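Local coordinates for protein aminotransferase (Paracoccus denitrificans, PDB 4GRX) that probably transfers amino groups from amines or amino acids to keto acceptors, using a covalently bound pyridoxal phosphate cofactor as a class III omega-aminotransferase, at residues K78-A83 against A345-D350. Sequence-based numbering, arbitrary orientation.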
ATOM      1  N   LYS A  78     -20.602 -10.832 -13.307  1.00 38.62           N
ATOM      2  CA  LYS A  78     -21.737 -10.977 -12.385  1.00 39.75           C
ATOM      3  C   LYS A  78     -21.420 -11.745 -11.102  1.00 39.36           C
ATOM      4  O   LYS A  78     -21.856 -11.345 -10.021  1.00 39.47           O
ATOM      5  CB  LYS A  78     -22.933 -11.615 -13.098  1.00 42.14           C
ATOM      6  CG  LYS A  78     -24.276 -11.305 -12.452  1.00 44.35           C
ATOM      7  CD  LYS A  78     -25.386 -12.218 -12.958  1.00 47.08           C
ATOM      8  CE  LYS A  78     -26.628 -12.075 -12.098  1.00 49.13           C
ATOM      9  NZ  LYS A  78     -27.492 -13.284 -12.196  1.00 52.20           N
ATOM     10  N   GLY A  79     -20.671 -12.840 -11.231  1.00 38.83           N
ATOM     11  CA  GLY A  79     -20.328 -13.685 -10.095  1.00 38.77           C
ATOM     12  C   GLY A  79     -19.477 -12.934  -9.098  1.00 36.97           C
ATOM     13  O   GLY A  79     -19.732 -12.975  -7.895  1.00 37.42           O
ATOM     14  N   LEU A  80     -18.466 -12.235  -9.608  1.00 34.97           N
ATOM     15  CA  LEU A  80     -17.614 -11.402  -8.778  1.00 33.25           C
ATOM     16  C   LEU A  80     -18.350 -10.207  -8.162  1.00 33.27           C
ATOM     17  O   LEU A  80     -18.100  -9.861  -7.000  1.00 33.18           O
ATOM     18  CB  LEU A  80     -16.394 -10.946  -9.568  1.00 31.45           C
ATOM     19  CG  LEU A  80     -15.288 -11.998  -9.701  1.00 31.20           C
ATOM     20  CD1 LEU A  80     -14.400 -11.716 -10.902  1.00 30.11           C
ATOM     21  CD2 LEU A  80     -14.455 -12.099  -8.435  1.00 30.55           C
ATOM     22  N   ILE A  81     -19.252  -9.578  -8.919  1.00 33.35           N
ATOM     23  CA  ILE A  81     -20.030  -8.470  -8.373  1.00 33.73           C
ATOM     24  C   ILE A  81     -20.851  -8.986  -7.198  1.00 35.64           C
ATOM     25  O   ILE A  81     -20.856  -8.396  -6.114  1.00 35.72           O
ATOM     26  CB  ILE A  81     -20.926  -7.793  -9.443  1.00 34.20           C
ATOM     27  CG1 ILE A  81     -20.085  -6.887 -10.346  1.00 32.36           C
ATOM     28  CG2 ILE A  81     -22.074  -6.998  -8.809  1.00 35.22           C
ATOM     29  CD1 ILE A  81     -20.806  -6.434 -11.595  1.00 32.72           C
ATOM     30  N   GLU A  82     -21.508 -10.120  -7.421  1.00 37.52           N
ATOM     31  CA  GLU A  82     -22.396 -10.720  -6.438  1.00 39.65           C
ATOM     32  C   GLU A  82     -21.635 -11.177  -5.191  1.00 39.15           C
ATOM     33  O   GLU A  82     -22.143 -11.041  -4.077  1.00 40.34           O
ATOM     34  CB  GLU A  82     -23.194 -11.868  -7.076  1.00 41.95           C
ATOM     35  CG  GLU A  82     -24.698 -11.808  -6.845  1.00 44.84           C
ATOM     36  CD  GLU A  82     -25.334 -10.449  -7.176  1.00 45.19           C
ATOM     37  OE1 GLU A  82     -25.138  -9.899  -8.295  1.00 44.03           O
ATOM     38  OE2 GLU A  82     -26.071  -9.933  -6.301  1.00 46.85           O
ATOM     39  N   ALA A  83     -20.417 -11.688  -5.385  1.00 37.49           N
ATOM     40  CA  ALA A  83     -19.536 -12.086  -4.270  1.00 36.97           C
ATOM     41  C   ALA A  83     -19.112 -10.927  -3.360  1.00 35.75           C
ATOM     42  O   ALA A  83     -19.118 -11.055  -2.135  1.00 36.62           O
ATOM     43  CB  ALA A  83     -18.315 -12.846  -4.774  1.00 35.63           C
ATOM     44  N   ALA A 345     -11.080 -12.513  -3.372  1.00 35.17           N
ATOM     45  CA  ALA A 345      -9.978 -13.303  -3.873  1.00 33.78           C
ATOM     46  C   ALA A 345     -10.381 -14.781  -3.979  1.00 35.13           C
ATOM     47  O   ALA A 345     -10.098 -15.429  -4.986  1.00 34.58           O
ATOM     48  CB  ALA A 345      -8.752 -13.115  -2.994  1.00 33.18           C
ATOM     49  N   LEU A 346     -11.058 -15.302  -2.963  1.00 37.16           N
ATOM     50  CA  LEU A 346     -11.580 -16.660  -3.022  1.00 38.91           C
ATOM     51  C   LEU A 346     -12.411 -16.840  -4.286  1.00 39.02           C
ATOM     52  O   LEU A 346     -12.144 -17.736  -5.084  1.00 38.86           O
ATOM     53  CB  LEU A 346     -12.414 -16.974  -1.779  1.00 41.63           C
ATOM     54  CG  LEU A 346     -11.677 -17.250  -0.458  1.00 42.48           C
ATOM     55  CD1 LEU A 346     -12.670 -17.306   0.694  1.00 45.37           C
ATOM     56  CD2 LEU A 346     -10.838 -18.524  -0.509  1.00 42.58           C
ATOM     57  N   LYS A 347     -13.393 -15.962  -4.480  1.00 39.38           N
ATOM     58  CA  LYS A 347     -14.193 -15.960  -5.689  1.00 39.56           C
ATOM     59  C   LYS A 347     -13.364 -15.792  -6.962  1.00 37.53           C
ATOM     60  O   LYS A 347     -13.609 -16.487  -7.954  1.00 37.94           O
ATOM     61  CB  LYS A 347     -15.269 -14.882  -5.633  1.00 40.10           C
ATOM     62  CG  LYS A 347     -16.291 -14.993  -6.750  1.00 40.75           C
ATOM     63  CD  LYS A 347     -17.151 -16.231  -6.581  1.00 43.32           C
ATOM     64  CE  LYS A 347     -17.877 -16.561  -7.869  1.00 43.92           C
ATOM     65  NZ  LYS A 347     -18.637 -17.832  -7.749  1.00 46.67           N
ATOM     66  N   ALA A 348     -12.402 -14.873  -6.947  1.00 35.62           N
ATOM     67  CA  ALA A 348     -11.565 -14.661  -8.135  1.00 34.00           C
ATOM     68  C   ALA A 348     -10.729 -15.904  -8.480  1.00 34.11           C
ATOM     69  O   ALA A 348     -10.673 -16.319  -9.642  1.00 33.81           O
ATOM     70  CB  ALA A 348     -10.674 -13.433  -7.972  1.00 32.09           C
ATOM     71  N   ILE A 349     -10.086 -16.485  -7.467  1.00 34.69           N
ATOM     72  CA  ILE A 349      -9.347 -17.739  -7.628  1.00 35.30           C
ATOM     73  C   ILE A 349     -10.263 -18.843  -8.196  1.00 37.51           C
ATOM     74  O   ILE A 349      -9.903 -19.534  -9.155  1.00 37.38           O
ATOM     75  CB  ILE A 349      -8.646 -18.153  -6.305  1.00 35.73           C
ATOM     76  CG1 ILE A 349      -7.514 -17.150  -6.002  1.00 33.59           C
ATOM     77  CG2 ILE A 349      -8.111 -19.587  -6.372  1.00 36.58           C
ATOM     78  CD1 ILE A 349      -7.161 -16.997  -4.544  1.00 34.04           C
ATOM     79  N   ASP A 350     -11.456 -18.971  -7.630  1.00 39.78           N
ATOM     80  CA  ASP A 350     -12.424 -19.956  -8.108  1.00 42.34           C
ATOM     81  C   ASP A 350     -12.828 -19.681  -9.561  1.00 41.98           C
ATOM     82  O   ASP A 350     -12.810 -20.595 -10.387  1.00 43.18           O
ATOM     83  CB  ASP A 350     -13.656 -20.020  -7.197  1.00 44.74           C
ATOM     84  CG  ASP A 350     -14.526 -21.247  -7.465  1.00 47.83           C
ATOM     85  OD1 ASP A 350     -14.087 -22.160  -8.205  1.00 48.18           O
ATOM     86  OD2 ASP A 350     -15.656 -21.307  -6.926  1.00 50.10           O
TER
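Lys347 meets Gly79, Leu80 and Ala83 with its aliphatic chain, and together with Ala348 it supplies all of the 345-350 side of the contact. Its CG lies anti to the backbone N (chi1 -170°), which sets CG toward helix 78-90. Lys347 CG packs 3.6 Å from Ala83 CB and also touches Leu80 CD2, so one methylene meets both an alanine methyl and a leucine branch. A bend at chi2 (68°) then turns CD aside, and the rest of the chain runs on extended past Gly79, where Lys347 CE comes 4.0 Å from Gly79 O. This approach is van der Waals contact, because CE is a carbon; the carbonyl itself accepts the helical bond from Ala83 N. The ammonium group continues beyond the two segments, making a long, weak ion pair with Glu355. One residue further on, Ala348 offers its CB to Leu80 CD2 at 4.0 Å. Leu80 CD2 also stands 3.8 Å from Ala348 N. The Leu80 branch therefore packs against both the backbone and the methyl of the partner helix. The short axes approach to 9.6 Å at 163°, and the modest 184 Å² buried fits a local interface of small and aliphatic groups. This is near-antiparallel helix-helix packing in a class III, pyridoxal-phosphate-dependent aminotransferase, joining the start of helix 78-90 to the middle of helix 339-354. Phe303 and Ala73, both in loops, also touch Leu80; Ile81 packs on Tyr88 of the second subunit, and helix 103-115 packs through Leu108 against Ala345, Leu346 and Ile349.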